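Local coordinates for tRNA (uracil(54)-C(5))-methyltransferase (Pyrococcus abyssi, PDB 2JJQ), which methylates carbon 5 of uridine 54 in tRNA, using S-adenosyl-L-methionine as the methyl donor, at residues Leu258-Gln272 / Gly300-Gly312. Sequence-based numbering, arbitrary orientation.
Sequences LDDVDYLIHPNSFFQ and GVGTFGIYLAKRG. With SAH (S-adenosyl-L-homocysteine), chain B.
Strand 261-265 runs roughly antiparallel to helix 303-310, their axes 149° apart and 8.9 Å at closest approach, and Val261 lies beside Tyr307. The two branches of Val261 meet different helix residues. Val261 CG1, anti to the backbone N (chi1 178°), meets Ile306 CG2 at 3.6 Å. CG2 touches both Tyr307 CD1 and Lys310 CB. Tyr263 reaches the first helical turn, where its OH donates to Thr303 O (2.7 Å), in the carbonyl plane and on a lone pair. Tyr307 answers in the other direction: its OH donates to the anti lone pair of Asp259 OD2 (2.7 Å), with ring and carboxylate planes 49° apart. Asp259 OD1 is held by a salt bridge to Arg283. Asp260 forms a salt bridge with Arg311, in which NH1 of Arg311 donates to Asp260 OD2 (3.2 Å); the exact fit of the two groups is doubtful.

Helix 303-310 follows the glycine-rich loop of a class I methyltransferase. Gly300, Gly302 and Gly305 are consistent with the GxGxxG pattern of Rossmann-type folds, with Gly302 at the N-cap. Here the contact becomes part of the cofactor pocket. The carboxylate atom OXT of S-adenosyl-L-homocysteine accepts bonds from Gln272 NE2 (3.0 Å) and Thr303 OG1 (2.9 Å). One water links Thr303 OG1, Gln272 N and the other carboxylate oxygen. A second water joins that oxygen to Phe270 O and Val301 N.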
loop_
_atom_site.group_PDB
_atom_site.type_symbol
_atom_site.label_atom_id
_atom_site.label_comp_id
_atom_site.label_asym_id
_atom_site.label_seq_id
_atom_site.Cartn_x
_atom_site.Cartn_y
_atom_site.Cartn_z
ATOM N N LEU A 258 -2.430 13.564 -8.988
ATOM C CA LEU A 258 -2.015 12.658 -10.088
ATOM C C LEU A 258 -2.356 13.311 -11.405
ATOM O O LEU A 258 -3.528 13.464 -11.739
ATOM C CB LEU A 258 -2.783 11.325 -9.974
ATOM C CG LEU A 258 -2.667 10.647 -8.572
ATOM C CD1 LEU A 258 -3.297 9.205 -8.731
ATOM C CD2 LEU A 258 -1.226 10.563 -8.100
ATOM N N ASP A 259 -1.324 13.714 -12.140
ATOM C CA ASP A 259 -1.511 14.541 -13.339
ATOM C C ASP A 259 -2.279 15.838 -12.964
ATOM O O ASP A 259 -1.739 16.711 -12.232
ATOM C CB ASP A 259 -2.158 13.724 -14.453
ATOM C CG ASP A 259 -1.210 12.678 -15.039
ATOM O OD1 ASP A 259 0.037 12.856 -14.974
ATOM O OD2 ASP A 259 -1.698 11.660 -15.575
ATOM N N ASP A 260 -3.528 15.985 -13.413
ATOM C CA ASP A 260 -4.290 17.186 -13.078
ATOM C C ASP A 260 -5.404 16.916 -12.065
ATOM O O ASP A 260 -6.336 17.740 -11.923
ATOM C CB ASP A 260 -4.897 17.779 -14.343
ATOM C CG ASP A 260 -5.767 16.789 -15.130
ATOM O OD1 ASP A 260 -5.734 15.566 -14.913
ATOM O OD2 ASP A 260 -6.495 17.257 -16.029
ATOM N N VAL A 261 -5.389 15.733 -11.430
ATOM C CA VAL A 261 -6.510 15.393 -10.544
ATOM C C VAL A 261 -6.058 15.446 -9.086
ATOM O O VAL A 261 -5.037 14.809 -8.770
ATOM C CB VAL A 261 -7.019 13.968 -10.900
ATOM C CG1 VAL A 261 -8.128 13.572 -9.976
ATOM C CG2 VAL A 261 -7.482 13.932 -12.398
ATOM N N ASP A 262 -6.763 16.192 -8.221
ATOM C CA ASP A 262 -6.373 16.329 -6.816
ATOM C C ASP A 262 -7.159 15.301 -5.989
ATOM O O ASP A 262 -8.309 14.974 -6.337
ATOM C CB ASP A 262 -6.712 17.730 -6.317
ATOM C CG ASP A 262 -5.698 18.784 -6.749
ATOM O OD1 ASP A 262 -4.606 18.455 -7.265
ATOM O OD2 ASP A 262 -6.005 19.962 -6.520
ATOM N N TYR A 263 -6.541 14.803 -4.918
ATOM C CA TYR A 263 -7.150 13.855 -4.013
ATOM C C TYR A 263 -6.843 14.311 -2.598
ATOM O O TYR A 263 -5.664 14.500 -2.258
ATOM C CB TYR A 263 -6.584 12.458 -4.188
ATOM C CG TYR A 263 -6.797 11.868 -5.566
ATOM C CD1 TYR A 263 -7.960 11.181 -5.852
ATOM C CD2 TYR A 263 -5.846 12.028 -6.581
ATOM C CE1 TYR A 263 -8.179 10.634 -7.114
ATOM C CE2 TYR A 263 -6.050 11.462 -7.887
ATOM C CZ TYR A 263 -7.224 10.752 -8.109
ATOM O OH TYR A 263 -7.481 10.165 -9.324
ATOM N N LEU A 264 -7.889 14.434 -1.791
ATOM C CA LEU A 264 -7.751 14.860 -0.405
ATOM C C LEU A 264 -7.236 13.716 0.415
ATOM O O LEU A 264 -7.697 12.576 0.241
ATOM C CB LEU A 264 -9.130 15.269 0.157
ATOM C CG LEU A 264 -9.628 16.513 -0.620
ATOM C CD1 LEU A 264 -11.160 16.711 -0.306
ATOM C CD2 LEU A 264 -8.830 17.782 -0.313
ATOM N N ILE A 265 -6.299 14.008 1.308
ATOM C CA ILE A 265 -5.720 13.008 2.174
ATOM C C ILE A 265 -6.150 13.387 3.600
ATOM O O ILE A 265 -5.924 14.515 4.026
ATOM C CB ILE A 265 -4.138 13.016 2.103
ATOM C CG1 ILE A 265 -3.600 12.640 0.707
ATOM C CG2 ILE A 265 -3.578 12.016 3.106
ATOM C CD1 ILE A 265 -4.310 11.504 0.151
ATOM N N HIS A 266 -6.705 12.421 4.320
ATOM C CA HIS A 266 -7.115 12.540 5.702
ATOM C C HIS A 266 -6.358 11.468 6.516
ATOM O O HIS A 266 -6.000 10.430 5.993
ATOM C CB HIS A 266 -8.633 12.304 5.732
ATOM C CG HIS A 266 -9.255 12.402 7.094
ATOM N ND1 HIS A 266 -9.274 11.347 7.976
ATOM C CD2 HIS A 266 -9.872 13.427 7.720
ATOM C CE1 HIS A 266 -9.877 11.711 9.093
ATOM N NE2 HIS A 266 -10.260 12.970 8.958
ATOM N N PRO A 267 -6.130 11.700 7.809
ATOM C CA PRO A 267 -5.346 10.717 8.534
ATOM C C PRO A 267 -5.934 9.354 8.443
ATOM O O PRO A 267 -5.164 8.396 8.419
ATOM C CB PRO A 267 -5.443 11.165 9.985
ATOM C CG PRO A 267 -5.700 12.572 9.912
ATOM C CD PRO A 267 -6.497 12.847 8.654
ATOM N N ASN A 268 -7.269 9.260 8.344
ATOM C CA ASN A 268 -7.976 7.992 8.406
ATOM C C ASN A 268 -8.464 7.417 7.056
ATOM O O ASN A 268 -9.269 6.504 7.048
ATOM C CB ASN A 268 -9.130 8.072 9.418
ATOM C CG ASN A 268 -8.624 8.176 10.835
ATOM O OD1 ASN A 268 -7.440 7.996 11.071
ATOM N ND2 ASN A 268 -9.486 8.503 11.763
ATOM N N SER A 269 -8.039 8.007 5.944
ATOM C CA SER A 269 -8.514 7.562 4.624
ATOM C C SER A 269 -7.350 6.858 3.911
ATOM O O SER A 269 -6.180 7.204 4.107
ATOM C CB SER A 269 -9.023 8.769 3.761
ATOM O OG SER A 269 -7.943 9.683 3.574
ATOM N N PHE A 270 -7.666 5.866 3.077
ATOM C CA PHE A 270 -6.598 5.102 2.361
ATOM C C PHE A 270 -6.283 5.839 1.061
ATOM O O PHE A 270 -7.186 6.377 0.437
ATOM C CB PHE A 270 -7.044 3.672 2.051
ATOM C CG PHE A 270 -6.125 2.959 1.090
ATOM C CD1 PHE A 270 -4.946 2.390 1.547
ATOM C CD2 PHE A 270 -6.373 2.972 -0.281
ATOM C CE1 PHE A 270 -4.076 1.770 0.654
ATOM C CE2 PHE A 270 -5.503 2.348 -1.172
ATOM C CZ PHE A 270 -4.376 1.754 -0.713
ATOM N N PHE A 271 -5.015 5.878 0.664
ATOM C CA PHE A 271 -4.638 6.368 -0.675
ATOM C C PHE A 271 -3.445 5.473 -1.151
ATOM O O PHE A 271 -2.626 5.017 -0.312
ATOM C CB PHE A 271 -4.196 7.851 -0.641
ATOM C CG PHE A 271 -4.050 8.446 -2.039
ATOM C CD1 PHE A 271 -5.174 8.708 -2.800
ATOM C CD2 PHE A 271 -2.792 8.662 -2.593
ATOM C CE1 PHE A 271 -5.059 9.211 -4.114
ATOM C CE2 PHE A 271 -2.673 9.180 -3.918
ATOM C CZ PHE A 271 -3.812 9.433 -4.658
ATOM N N GLN A 272 -3.405 5.148 -2.451
ATOM C CA GLN A 272 -2.309 4.345 -2.936
ATOM C C GLN A 272 -0.983 4.887 -2.320
ATOM O O GLN A 272 -0.752 6.110 -2.306
ATOM C CB GLN A 272 -2.217 4.446 -4.466
ATOM C CG GLN A 272 -3.543 4.186 -5.181
ATOM C CD GLN A 272 -3.784 2.723 -5.184
ATOM O OE1 GLN A 272 -2.835 1.942 -5.056
ATOM N NE2 GLN A 272 -5.049 2.317 -5.291
ATOM N N GLY A 300 -13.101 2.753 -3.230
ATOM C CA GLY A 300 -12.422 3.499 -2.156
ATOM C C GLY A 300 -12.719 4.972 -2.312
ATOM O O GLY A 300 -13.865 5.375 -2.589
ATOM N N VAL A 301 -11.683 5.785 -2.124
ATOM C CA VAL A 301 -11.830 7.242 -2.210
ATOM C C VAL A 301 -11.884 7.733 -3.661
ATOM O O VAL A 301 -11.937 8.924 -3.896
ATOM C CB VAL A 301 -10.661 7.919 -1.519
ATOM C CG1 VAL A 301 -10.602 7.501 -0.009
ATOM C CG2 VAL A 301 -9.342 7.635 -2.252
ATOM N N GLY A 302 -11.909 6.811 -4.627
ATOM C CA GLY A 302 -12.308 7.191 -6.011
ATOM C C GLY A 302 -11.111 7.447 -6.929
ATOM O O GLY A 302 -11.220 8.123 -7.969
ATOM N N THR A 303 -9.988 6.882 -6.549
ATOM C CA THR A 303 -8.746 7.038 -7.308
ATOM C C THR A 303 -9.003 6.885 -8.810
ATOM O O THR A 303 -8.696 7.789 -9.601
ATOM C CB THR A 303 -7.683 6.063 -6.880
ATOM O OG1 THR A 303 -7.609 5.985 -5.444
ATOM C CG2 THR A 303 -6.331 6.600 -7.399
ATOM N N PHE A 304 -9.592 5.768 -9.203
ATOM C CA PHE A 304 -9.857 5.558 -10.643
ATOM C C PHE A 304 -11.007 6.409 -11.126
ATOM O O PHE A 304 -10.913 7.065 -12.137
ATOM C CB PHE A 304 -10.139 4.070 -10.923
ATOM C CG PHE A 304 -9.028 3.174 -10.464
ATOM C CD1 PHE A 304 -7.726 3.452 -10.849
ATOM C CD2 PHE A 304 -9.272 2.047 -9.719
ATOM C CE1 PHE A 304 -6.692 2.669 -10.422
ATOM C CE2 PHE A 304 -8.218 1.232 -9.289
ATOM C CZ PHE A 304 -6.939 1.544 -9.613
ATOM N N GLY A 305 -12.125 6.352 -10.404
ATOM C CA GLY A 305 -13.372 6.988 -10.844
ATOM C C GLY A 305 -13.230 8.482 -11.035
ATOM O O GLY A 305 -13.722 9.027 -12.027
ATOM N N ILE A 306 -12.474 9.135 -10.154
ATOM C CA ILE A 306 -12.370 10.575 -10.232
ATOM C C ILE A 306 -11.486 10.941 -11.426
ATOM O O ILE A 306 -11.769 11.908 -12.135
ATOM C CB ILE A 306 -11.847 11.153 -8.957
ATOM C CG1 ILE A 306 -12.906 10.945 -7.842
ATOM C CG2 ILE A 306 -11.556 12.681 -9.108
ATOM C CD1 ILE A 306 -12.318 11.082 -6.475
ATOM N N TYR A 307 -10.414 10.182 -11.599
ATOM C CA TYR A 307 -9.451 10.437 -12.695
ATOM C C TYR A 307 -10.222 10.256 -14.012
ATOM O O TYR A 307 -10.118 11.049 -14.959
ATOM C CB TYR A 307 -8.290 9.475 -12.637
ATOM C CG TYR A 307 -7.193 9.821 -13.607
ATOM C CD1 TYR A 307 -6.139 10.678 -13.205
ATOM C CD2 TYR A 307 -7.196 9.313 -14.924
ATOM C CE1 TYR A 307 -5.088 11.012 -14.094
ATOM C CE2 TYR A 307 -6.162 9.662 -15.792
ATOM C CZ TYR A 307 -5.147 10.509 -15.397
ATOM O OH TYR A 307 -4.136 10.844 -16.307
ATOM N N LEU A 308 -11.013 9.212 -14.090
ATOM C CA LEU A 308 -11.761 8.964 -15.268
ATOM C C LEU A 308 -12.810 10.051 -15.532
ATOM O O LEU A 308 -13.042 10.422 -16.692
ATOM C CB LEU A 308 -12.427 7.594 -15.243
ATOM C CG LEU A 308 -11.454 6.425 -15.463
ATOM C CD1 LEU A 308 -12.262 5.156 -15.551
ATOM C CD2 LEU A 308 -10.665 6.563 -16.716
ATOM N N ALA A 309 -13.486 10.508 -14.483
ATOM C CA ALA A 309 -14.443 11.615 -14.611
ATOM C C ALA A 309 -13.700 12.857 -15.170
ATOM O O ALA A 309 -14.214 13.579 -16.036
ATOM C CB ALA A 309 -15.062 11.936 -13.229
ATOM N N LYS A 310 -12.508 13.122 -14.684
ATOM C CA LYS A 310 -11.690 14.249 -15.215
ATOM C C LYS A 310 -11.392 14.087 -16.726
ATOM O O LYS A 310 -11.370 15.102 -17.488
ATOM C CB LYS A 310 -10.362 14.406 -14.454
ATOM C CG LYS A 310 -9.657 15.723 -14.809
ATOM C CD LYS A 310 -10.179 16.913 -13.993
ATOM C CE LYS A 310 -9.313 18.170 -14.314
ATOM N NZ LYS A 310 -9.932 19.300 -13.594
ATOM N N ARG A 311 -11.239 12.833 -17.150
ATOM C CA ARG A 311 -10.918 12.481 -18.569
ATOM C C ARG A 311 -12.203 12.467 -19.428
ATOM O O ARG A 311 -12.146 12.279 -20.673
ATOM C CB ARG A 311 -10.258 11.100 -18.591
ATOM C CG ARG A 311 -8.879 11.050 -17.979
ATOM C CD ARG A 311 -7.925 12.006 -18.687
ATOM N NE ARG A 311 -7.241 12.587 -17.549
ATOM C CZ ARG A 311 -7.207 13.843 -17.142
ATOM N NH1 ARG A 311 -7.616 14.894 -17.861
ATOM N NH2 ARG A 311 -6.593 14.033 -16.006
ATOM N N GLY A 312 -13.354 12.663 -18.797
ATOM C CA GLY A 312 -14.626 12.867 -19.504
ATOM C C GLY A 312 -15.602 11.685 -19.498
ATOM O O GLY A 312 -16.688 11.722 -20.159
HETATM N N SAH B . -9.832 1.374 -5.864
HETATM C CA SAH B . -9.548 1.793 -4.453
HETATM C CB SAH B . -8.934 0.647 -3.650
HETATM C CG SAH B . -9.882 -0.516 -3.459
HETATM S SD SAH B . -9.328 -1.410 -1.997
HETATM C C SAH B . -8.538 2.916 -4.494
HETATM O O SAH B . -8.237 3.596 -3.501
HETATM O OXT SAH B . -7.969 3.145 -5.551
HETATM C "C5'" SAH B . -10.702 -2.527 -1.872
HETATM C "C4'" SAH B . -11.971 -1.764 -1.454
HETATM O "O4'" SAH B . -13.073 -2.668 -1.176
HETATM C "C3'" SAH B . -11.815 -0.926 -0.185
HETATM O "O3'" SAH B . -12.037 0.459 -0.519
HETATM C "C2'" SAH B . -12.880 -1.496 0.786
HETATM O "O2'" SAH B . -13.551 -0.534 1.606
HETATM C "C1'" SAH B . -13.895 -2.108 -0.134
HETATM N N9 SAH B . -14.592 -3.313 0.301
HETATM C C8 SAH B . -14.115 -4.330 1.059
HETATM N N7 SAH B . -15.053 -5.313 1.117
HETATM C C5 SAH B . -16.106 -4.939 0.371
HETATM C C6 SAH B . -17.418 -5.507 -0.002
HETATM N N6 SAH B . -17.744 -6.725 0.497
HETATM N N1 SAH B . -18.221 -4.754 -0.823
HETATM C C2 SAH B . -17.860 -3.541 -1.295
HETATM N N3 SAH B . -16.688 -2.976 -0.973
HETATM C C4 SAH B . -15.801 -3.623 -0.180
HETATM O O HOH W 1 -8.912 18.842 -11.049
HETATM O O HOH W 2 -9.297 4.407 -1.148
HETATM O O HOH W 3 -6.307 5.219 -3.368
#